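Local coordinates for sulfonate ABC transporter, periplasmic sulfonate-binding protein SsuA (Methylobacillus flagellatus, PDB 3UIF) that probably binds sulfonates or related sulfate esters in the periplasm and delivers them to an ABC transporter for uptake, at residues L5-A11 and G43-V49; L91-W95 and V222-L226. All coordinates share one frame; numbering follows the deposited sequence.

How the interactions relate
Both interactions build on the same mixed sheet. Interaction 1 pairs two of its parallel strands, 5-11 with 43-49, while interaction 2 sets residues 91-95, the end of strand 89-94 and the residue after it, against the helix that carries 222-226. Their centres lie about 15 Å apart, and the nearest atoms, about 8 Å apart, do not touch. Helix 215-233 connects them: Ile217, Ala220 and Ile221 pack on Lys6, Val8 and Ile44 of interaction 1, and Val222 and Tyr225 meet interaction 2. Phe35 likewise touches both Trp48 and Tyr225. A glycerol, probably from the crystallisation liquor, lies about 4 Å from the side chain of Trp95, which puts interaction 2 beside a possible pocket.

Interaction 1 of 2, residues L5-A11 and G43-V49; sequences LKVVRIA and GIKVEWV
Ile10 and Trp48 run side by side and point the same way from neighbouring parallel strands, with Ile10 CG2 3.8 Å from Trp48 CZ3. Because Trp48 has CG anti to its carbonyl carbon (chi1 -59°), the indole folds back along the strand, and Val46 CG2 sits over the middle of one of its faces, 3.6 Å above the plane. The same methyl meets the tip of the isoleucine, Ile10 CD1, at 3.7 Å, so Val46 is shared between aliphatic chain and ring. Farther along this face Val8 CG2 slants across Ile44 CG2. Phe71 of the next strand lies beside Val8 and Ile10, and helices 26-32, 35-41 and 215-233 cover the face.

On the other face, the carboxylate of Glu47 leans over Val7, its OE2 3.6 Å from Val7 CG1, and Arg9 lies alongside Val49 through its CG. Arg9 NE remains 5.8 Å from Glu47 OE1, too far for a salt bridge. A lysine in place of Glu47 takes away the carboxylate, would probably leave the Val7 methyls without that packing partner, and is likely to set a second positive charge near Arg9.

Six backbone hydrogen bonds join the strands. At the start, Gly43 closes the preceding helix with a Schellman motif and offers its O to Lys6 N. The chemistry thus divides: N and O of Lys6, Val8 and Ile10 pair with 43-49, while Arg9 and Ala11 bond toward strand 71-75; one face is chiefly hydrophobic and helix-covered, and the other mixes Lys45, Glu47 and Arg9 with Val7, Ala11 and Val49.

Interaction 2 of 2, residues L91-W95 and V222-L226; sequences LVAPW and VTAYL
Val92 and Ala93 meet Val222 and Tyr225 of the helix through apolar contacts. Val92 CG2 slants against Val222 CG2 at 4.0 Å. The other branch, Val222 CG1, approaches Ala93 CB at 4.2 Å. Ala93 CB also touches the phenol ring, 3.8 Å from Tyr225 CD2, coming at it obliquely. Val204 on the adjoining strand and Phe309 of helix 308-316 continue this buried packing. Apart from these apolar pairs, Val222 CG2 makes a van der Waals contact with the carbonyl oxygen Val92 O at 3.6 Å.

At the far end of the ring the contact becomes polar. With CG anti to the backbone N (chi1 -179°), Tyr225 reaches from the helix across Ala93 to Trp95, whose CB lies at the ring's edge, near its plane. The indole itself leads away from the helix. Tyr225 OH hydrogen-bonds Ser26 OG and also a water at 2.7 Å; that water donates to Trp95 O at 3.0 Å. The phenol hydroxyl is therefore tied to a neighbouring side chain and, through one water, to the strand end. Trp95 O is bound as well by a glycerol.

Backbone pairing shapes the strand side: Val92 and Ala93 both face Val204, forming a classic beta bulge where the chain turns a corner. A helix laid against the bulged end of a sheet strand in this way fits the layered alpha/beta lobe of a type 2 periplasmic binding protein, with Trp95 next to the glycerol, which may mark a pocket.

Interaction 1 of 2, residues L5-A11 and G43-V49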
ATOM      1  N   LEU A   5      25.804  19.500  -1.191  1.00 62.66           N
ATOM      2  CA  LEU A   5      24.524  18.827  -0.954  1.00 61.60           C
ATOM      3  C   LEU A   5      24.570  17.709   0.106  1.00 59.86           C
ATOM      4  O   LEU A   5      25.598  17.051   0.287  1.00 60.31           O
ATOM      5  CB  LEU A   5      23.939  18.312  -2.280  1.00 59.88           C
ATOM      6  CG  LEU A   5      23.725  19.385  -3.362  1.00 61.93           C
ATOM      7  CD1 LEU A   5      23.581  18.743  -4.729  1.00 62.65           C
ATOM      8  CD2 LEU A   5      22.536  20.294  -3.055  1.00 60.99           C
ATOM      9  N   LYS A   6      23.456  17.529   0.815  1.00 57.36           N
ATOM     10  CA  LYS A   6      23.265  16.391   1.714  1.00 56.33           C
ATOM     11  C   LYS A   6      22.659  15.223   0.939  1.00 54.45           C
ATOM     12  O   LYS A   6      21.568  15.343   0.376  1.00 53.17           O
ATOM     13  CB  LYS A   6      22.335  16.772   2.868  1.00 54.30           C
ATOM     14  CG  LYS A   6      22.969  17.675   3.908  1.00 56.79           C
ATOM     15  CD  LYS A   6      22.039  18.815   4.316  1.00 54.48           C
ATOM     16  CE  LYS A   6      22.526  19.486   5.598  1.00 57.28           C
ATOM     17  NZ  LYS A   6      21.928  20.844   5.769  1.00 58.06           N
ATOM     18  N   VAL A   7      23.356  14.098   0.904  1.00 54.80           N
ATOM     19  CA  VAL A   7      22.823  12.923   0.225  1.00 53.80           C
ATOM     20  C   VAL A   7      21.818  12.226   1.125  1.00 52.40           C
ATOM     21  O   VAL A   7      22.133  11.842   2.246  1.00 52.51           O
ATOM     22  CB  VAL A   7      23.914  11.918  -0.198  1.00 55.31           C
ATOM     23  CG1 VAL A   7      23.282  10.576  -0.566  1.00 54.83           C
ATOM     24  CG2 VAL A   7      24.706  12.459  -1.372  1.00 56.11           C
ATOM     25  N   VAL A   8      20.599  12.084   0.629  1.00 50.83           N
ATOM     26  CA  VAL A   8      19.583  11.346   1.345  1.00 49.39           C
ATOM     27  C   VAL A   8      19.165  10.173   0.472  1.00 47.66           C
ATOM     28  O   VAL A   8      18.712  10.347  -0.662  1.00 48.32           O
ATOM     29  CB  VAL A   8      18.411  12.258   1.752  1.00 47.90           C
ATOM     30  CG1 VAL A   8      17.267  11.447   2.343  1.00 45.54           C
ATOM     31  CG2 VAL A   8      18.898  13.287   2.770  1.00 49.02           C
ATOM     32  N   ARG A   9      19.386   8.977   0.996  1.00 47.63           N
ATOM     33  CA  ARG A   9      19.068   7.751   0.278  1.00 48.24           C
ATOM     34  C   ARG A   9      17.629   7.363   0.526  1.00 46.07           C
ATOM     35  O   ARG A   9      17.202   7.224   1.678  1.00 45.31           O
ATOM     36  CB  ARG A   9      19.997   6.611   0.699  1.00 48.76           C
ATOM     37  CG  ARG A   9      21.116   6.312  -0.290  1.00 52.36           C
ATOM     38  CD  ARG A   9      22.497   6.320   0.367  1.00 55.32           C
ATOM     39  NE  ARG A   9      22.449   6.161   1.830  1.00 57.95           N
ATOM     40  CZ  ARG A   9      23.492   6.296   2.654  1.00 58.77           C
ATOM     41  NH1 ARG A   9      24.697   6.589   2.182  1.00 57.86           N
ATOM     42  NH2 ARG A   9      23.322   6.133   3.963  1.00 59.22           N
ATOM     43  N   ILE A  10      16.889   7.204  -0.569  1.00 45.80           N
ATOM     44  CA  ILE A  10      15.467   6.848  -0.517  1.00 43.95           C
ATOM     45  C   ILE A  10      15.153   5.615  -1.363  1.00 43.85           C
ATOM     46  O   ILE A  10      15.408   5.583  -2.566  1.00 44.96           O
ATOM     47  CB  ILE A  10      14.566   8.036  -0.911  1.00 43.36           C
ATOM     48  CG1 ILE A  10      15.016   9.300  -0.170  1.00 43.85           C
ATOM     49  CG2 ILE A  10      13.125   7.710  -0.598  1.00 41.94           C
ATOM     50  CD1 ILE A  10      14.136  10.520  -0.349  1.00 43.42           C
ATOM     51  N   ALA A  11      14.602   4.597  -0.712  1.00 43.53           N
ATOM     52  CA  ALA A  11      14.243   3.352  -1.388  1.00 44.13           C
ATOM     53  C   ALA A  11      12.806   3.364  -1.896  1.00 44.42           C
ATOM     54  O   ALA A  11      11.930   3.993  -1.304  1.00 41.64           O
ATOM     55  CB  ALA A  11      14.463   2.167  -0.462  1.00 45.01           C
ATOM     56  N   GLY A  43      19.180  22.223  -0.244  1.00 56.30           N
ATOM     57  CA  GLY A  43      20.517  21.668   0.006  1.00 57.15           C
ATOM     58  C   GLY A  43      20.530  20.148   0.150  1.00 55.51           C
ATOM     59  O   GLY A  43      21.482  19.579   0.680  1.00 55.93           O
ATOM     60  N   ILE A  44      19.470  19.498  -0.329  1.00 54.15           N
ATOM     61  CA  ILE A  44      19.317  18.056  -0.219  1.00 52.94           C
ATOM     62  C   ILE A  44      19.351  17.385  -1.586  1.00 52.40           C
ATOM     63  O   ILE A  44      18.603  17.758  -2.491  1.00 52.80           O
ATOM     64  CB  ILE A  44      18.002  17.677   0.494  1.00 51.14           C
ATOM     65  CG1 ILE A  44      18.026  18.166   1.944  1.00 51.17           C
ATOM     66  CG2 ILE A  44      17.771  16.169   0.433  1.00 49.36           C
ATOM     67  CD1 ILE A  44      16.692  18.108   2.661  1.00 48.33           C
ATOM     68  N   LYS A  45      20.233  16.399  -1.720  1.00 52.85           N
ATOM     69  CA  LYS A  45      20.263  15.540  -2.888  1.00 53.36           C
ATOM     70  C   LYS A  45      19.651  14.177  -2.566  1.00 51.34           C
ATOM     71  O   LYS A  45      20.220  13.381  -1.813  1.00 51.38           O
ATOM     72  CB  LYS A  45      21.691  15.374  -3.413  1.00 54.80           C
ATOM     73  CG  LYS A  45      21.806  14.493  -4.655  1.00 55.30           C
ATOM     74  CD  LYS A  45      23.271  14.295  -5.028  1.00 58.17           C
ATOM     75  CE  LYS A  45      23.432  13.336  -6.198  1.00 59.06           C
ATOM     76  NZ  LYS A  45      24.874  13.242  -6.575  1.00 62.16           N
ATOM     77  N   VAL A  46      18.490  13.916  -3.152  1.00 50.17           N
ATOM     78  CA  VAL A  46      17.869  12.616  -3.028  1.00 48.98           C
ATOM     79  C   VAL A  46      18.581  11.643  -3.947  1.00 49.92           C
ATOM     80  O   VAL A  46      18.927  11.983  -5.077  1.00 51.09           O
ATOM     81  CB  VAL A  46      16.345  12.654  -3.293  1.00 47.67           C
ATOM     82  CG1 VAL A  46      16.020  13.635  -4.412  1.00 48.41           C
ATOM     83  CG2 VAL A  46      15.789  11.258  -3.605  1.00 46.59           C
ATOM     84  N   GLU A  47      18.835  10.449  -3.426  1.00 49.45           N
ATOM     85  CA  GLU A  47      19.368   9.357  -4.208  1.00 50.42           C
ATOM     86  C   GLU A  47      18.444   8.156  -4.127  1.00 48.97           C
ATOM     87  O   GLU A  47      18.084   7.703  -3.043  1.00 48.14           O
ATOM     88  CB  GLU A  47      20.747   8.979  -3.706  1.00 51.99           C
ATOM     89  CG  GLU A  47      21.867   9.743  -4.370  1.00 54.62           C
ATOM     90  CD  GLU A  47      23.218   9.198  -3.968  1.00 56.37           C
ATOM     91  OE1 GLU A  47      23.278   7.978  -3.663  1.00 55.58           O
ATOM     92  OE2 GLU A  47      24.205   9.984  -3.959  1.00 59.34           O
ATOM     93  N   TRP A  48      18.060   7.632  -5.276  1.00 49.06           N
ATOM     94  CA  TRP A  48      17.081   6.570  -5.289  1.00 48.11           C
ATOM     95  C   TRP A  48      17.744   5.242  -5.168  1.00 48.88           C
ATOM     96  O   TRP A  48      18.797   5.018  -5.746  1.00 50.45           O
ATOM     97  CB  TRP A  48      16.240   6.639  -6.538  1.00 48.07           C
ATOM     98  CG  TRP A  48      15.511   7.946  -6.679  1.00 47.55           C
ATOM     99  CD1 TRP A  48      15.759   8.955  -7.603  1.00 48.61           C
ATOM    100  CD2 TRP A  48      14.386   8.439  -5.863  1.00 46.00           C
ATOM    101  NE1 TRP A  48      14.889   9.999  -7.435  1.00 47.89           N
ATOM    102  CE2 TRP A  48      14.036   9.760  -6.411  1.00 46.36           C
ATOM    103  CE3 TRP A  48      13.652   7.933  -4.782  1.00 44.63           C
ATOM    104  CZ2 TRP A  48      12.994  10.523  -5.890  1.00 45.33           C
ATOM    105  CZ3 TRP A  48      12.604   8.711  -4.264  1.00 43.64           C
ATOM    106  CH2 TRP A  48      12.283   9.976  -4.808  1.00 44.00           C
ATOM    107  N   VAL A  49      17.146   4.369  -4.365  1.00 47.83           N
ATOM    108  CA  VAL A  49      17.575   2.986  -4.269  1.00 48.59           C
ATOM    109  C   VAL A  49      16.385   2.128  -4.721  1.00 48.16           C
ATOM    110  O   VAL A  49      15.588   1.678  -3.910  1.00 47.01           O
ATOM    111  CB  VAL A  49      18.064   2.619  -2.842  1.00 48.97           C
ATOM    112  CG1 VAL A  49      18.623   1.205  -2.809  1.00 50.14           C
ATOM    113  CG2 VAL A  49      19.120   3.613  -2.355  1.00 49.46           C
TER

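Interaction 2 of 2, residues L91-W95 and V222-L226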
ATOM      1  N   LEU A  91       6.755   5.574  10.284  1.00 41.22           N
ATOM      2  CA  LEU A  91       5.956   6.158   9.210  1.00 39.81           C
ATOM      3  C   LEU A  91       5.890   7.683   9.401  1.00 39.70           C
ATOM      4  O   LEU A  91       5.292   8.160  10.383  1.00 39.50           O
ATOM      5  CB  LEU A  91       4.549   5.550   9.174  1.00 38.59           C
ATOM      6  CG  LEU A  91       3.608   6.057   8.075  1.00 38.18           C
ATOM      7  CD1 LEU A  91       4.113   5.684   6.683  1.00 37.78           C
ATOM      8  CD2 LEU A  91       2.220   5.487   8.298  1.00 37.49           C
ATOM      9  N   VAL A  92       6.507   8.432   8.472  1.00 38.30           N
ATOM     10  CA  VAL A  92       6.537   9.909   8.539  1.00 38.81           C
ATOM     11  C   VAL A  92       5.624  10.597   7.518  1.00 38.49           C
ATOM     12  O   VAL A  92       5.416  11.811   7.594  1.00 38.89           O
ATOM     13  CB  VAL A  92       7.959  10.493   8.440  1.00 39.59           C
ATOM     14  CG1 VAL A  92       8.796  10.099   9.661  1.00 40.05           C
ATOM     15  CG2 VAL A  92       8.631  10.096   7.125  1.00 39.36           C
ATOM     16  N   ALA A  93       5.101   9.818   6.572  1.00 37.17           N
ATOM     17  CA  ALA A  93       4.089  10.278   5.616  1.00 37.25           C
ATOM     18  C   ALA A  93       3.319   9.086   5.022  1.00 36.74           C
ATOM     19  O   ALA A  93       3.849   8.365   4.158  1.00 36.55           O
ATOM     20  CB  ALA A  93       4.723  11.120   4.508  1.00 37.36           C
ATOM     21  N   PRO A  94       2.078   8.862   5.502  1.00 36.47           N
ATOM     22  CA  PRO A  94       1.215   7.831   4.948  1.00 36.51           C
ATOM     23  C   PRO A  94       0.849   8.216   3.519  1.00 35.98           C
ATOM     24  O   PRO A  94       0.570   9.392   3.267  1.00 35.91           O
ATOM     25  CB  PRO A  94      -0.027   7.876   5.850  1.00 36.53           C
ATOM     26  CG  PRO A  94       0.390   8.591   7.086  1.00 37.00           C
ATOM     27  CD  PRO A  94       1.425   9.566   6.618  1.00 37.10           C
ATOM     28  N   TRP A  95       0.869   7.247   2.600  1.00 35.64           N
ATOM     29  CA  TRP A  95       0.571   7.543   1.208  1.00 35.27           C
ATOM     30  C   TRP A  95      -0.900   7.393   0.850  1.00 36.15           C
ATOM     31  O   TRP A  95      -1.296   7.551  -0.306  1.00 35.60           O
ATOM     32  CB  TRP A  95       1.480   6.743   0.277  1.00 35.91           C
ATOM     33  CG  TRP A  95       1.294   5.234   0.270  1.00 35.96           C
ATOM     34  CD1 TRP A  95       0.197   4.496   0.723  1.00 35.97           C
ATOM     35  CD2 TRP A  95       2.226   4.229  -0.265  1.00 36.04           C
ATOM     36  NE1 TRP A  95       0.390   3.157   0.523  1.00 36.02           N
ATOM     37  CE2 TRP A  95       1.573   2.922  -0.075  1.00 35.99           C
ATOM     38  CE3 TRP A  95       3.486   4.277  -0.872  1.00 36.73           C
ATOM     39  CZ2 TRP A  95       2.180   1.725  -0.464  1.00 36.39           C
ATOM     40  CZ3 TRP A  95       4.081   3.066  -1.267  1.00 36.77           C
ATOM     41  CH2 TRP A  95       3.438   1.821  -1.065  1.00 36.79           C
ATOM     42  N   VAL A 222       9.137  15.409   4.005  1.00 40.88           N
ATOM     43  CA  VAL A 222       7.688  15.316   4.196  1.00 40.07           C
ATOM     44  C   VAL A 222       6.918  16.490   3.565  1.00 40.46           C
ATOM     45  O   VAL A 222       5.941  16.279   2.833  1.00 39.99           O
ATOM     46  CB  VAL A 222       7.306  15.152   5.678  1.00 40.21           C
ATOM     47  CG1 VAL A 222       5.804  14.978   5.801  1.00 39.73           C
ATOM     48  CG2 VAL A 222       8.038  13.956   6.289  1.00 40.12           C
ATOM     49  N   THR A 223       7.355  17.718   3.829  1.00 41.54           N
ATOM     50  CA  THR A 223       6.733  18.869   3.192  1.00 42.02           C
ATOM     51  C   THR A 223       6.780  18.718   1.666  1.00 41.93           C
ATOM     52  O   THR A 223       5.758  18.877   0.998  1.00 41.81           O
ATOM     53  CB  THR A 223       7.387  20.182   3.625  1.00 43.45           C
ATOM     54  OG1 THR A 223       7.107  20.416   5.010  1.00 44.22           O
ATOM     55  CG2 THR A 223       6.860  21.323   2.812  1.00 44.18           C
ATOM     56  N   ALA A 224       7.951  18.383   1.124  1.00 42.13           N
ATOM     57  CA  ALA A 224       8.109  18.225  -0.327  1.00 42.14           C
ATOM     58  C   ALA A 224       7.217  17.112  -0.878  1.00 41.16           C
ATOM     59  O   ALA A 224       6.572  17.287  -1.903  1.00 41.65           O
ATOM     60  CB  ALA A 224       9.565  17.996  -0.701  1.00 42.71           C
ATOM     61  N   TYR A 225       7.178  15.984  -0.181  1.00 40.25           N
ATOM     62  CA  TYR A 225       6.300  14.884  -0.515  1.00 40.19           C
ATOM     63  C   TYR A 225       4.836  15.291  -0.633  1.00 39.28           C
ATOM     64  O   TYR A 225       4.194  15.035  -1.650  1.00 39.02           O
ATOM     65  CB  TYR A 225       6.411  13.797   0.542  1.00 38.75           C
ATOM     66  CG  TYR A 225       5.540  12.592   0.259  1.00 37.92           C
ATOM     67  CD1 TYR A 225       5.920  11.650  -0.689  1.00 37.72           C
ATOM     68  CD2 TYR A 225       4.349  12.388   0.961  1.00 37.55           C
ATOM     69  CE1 TYR A 225       5.140  10.538  -0.940  1.00 37.31           C
ATOM     70  CE2 TYR A 225       3.553  11.286   0.726  1.00 36.84           C
ATOM     71  CZ  TYR A 225       3.948  10.360  -0.232  1.00 36.72           C
ATOM     72  OH  TYR A 225       3.167   9.246  -0.482  1.00 36.37           O
ATOM     73  N   LEU A 226       4.305  15.893   0.422  1.00 39.37           N
ATOM     74  CA  LEU A 226       2.915  16.340   0.420  1.00 39.39           C
ATOM     75  C   LEU A 226       2.589  17.343  -0.698  1.00 40.26           C
ATOM     76  O   LEU A 226       1.471  17.348  -1.228  1.00 39.97           O
ATOM     77  CB  LEU A 226       2.516  16.885   1.796  1.00 39.16           C
ATOM     78  CG  LEU A 226       2.524  15.823   2.894  1.00 39.26           C
ATOM     79  CD1 LEU A 226       2.178  16.431   4.244  1.00 39.89           C
ATOM     80  CD2 LEU A 226       1.577  14.671   2.568  1.00 37.87           C
TER
HETATM   81  O   HOH W   1       0.605   9.704  -1.195  1.00 42.15           O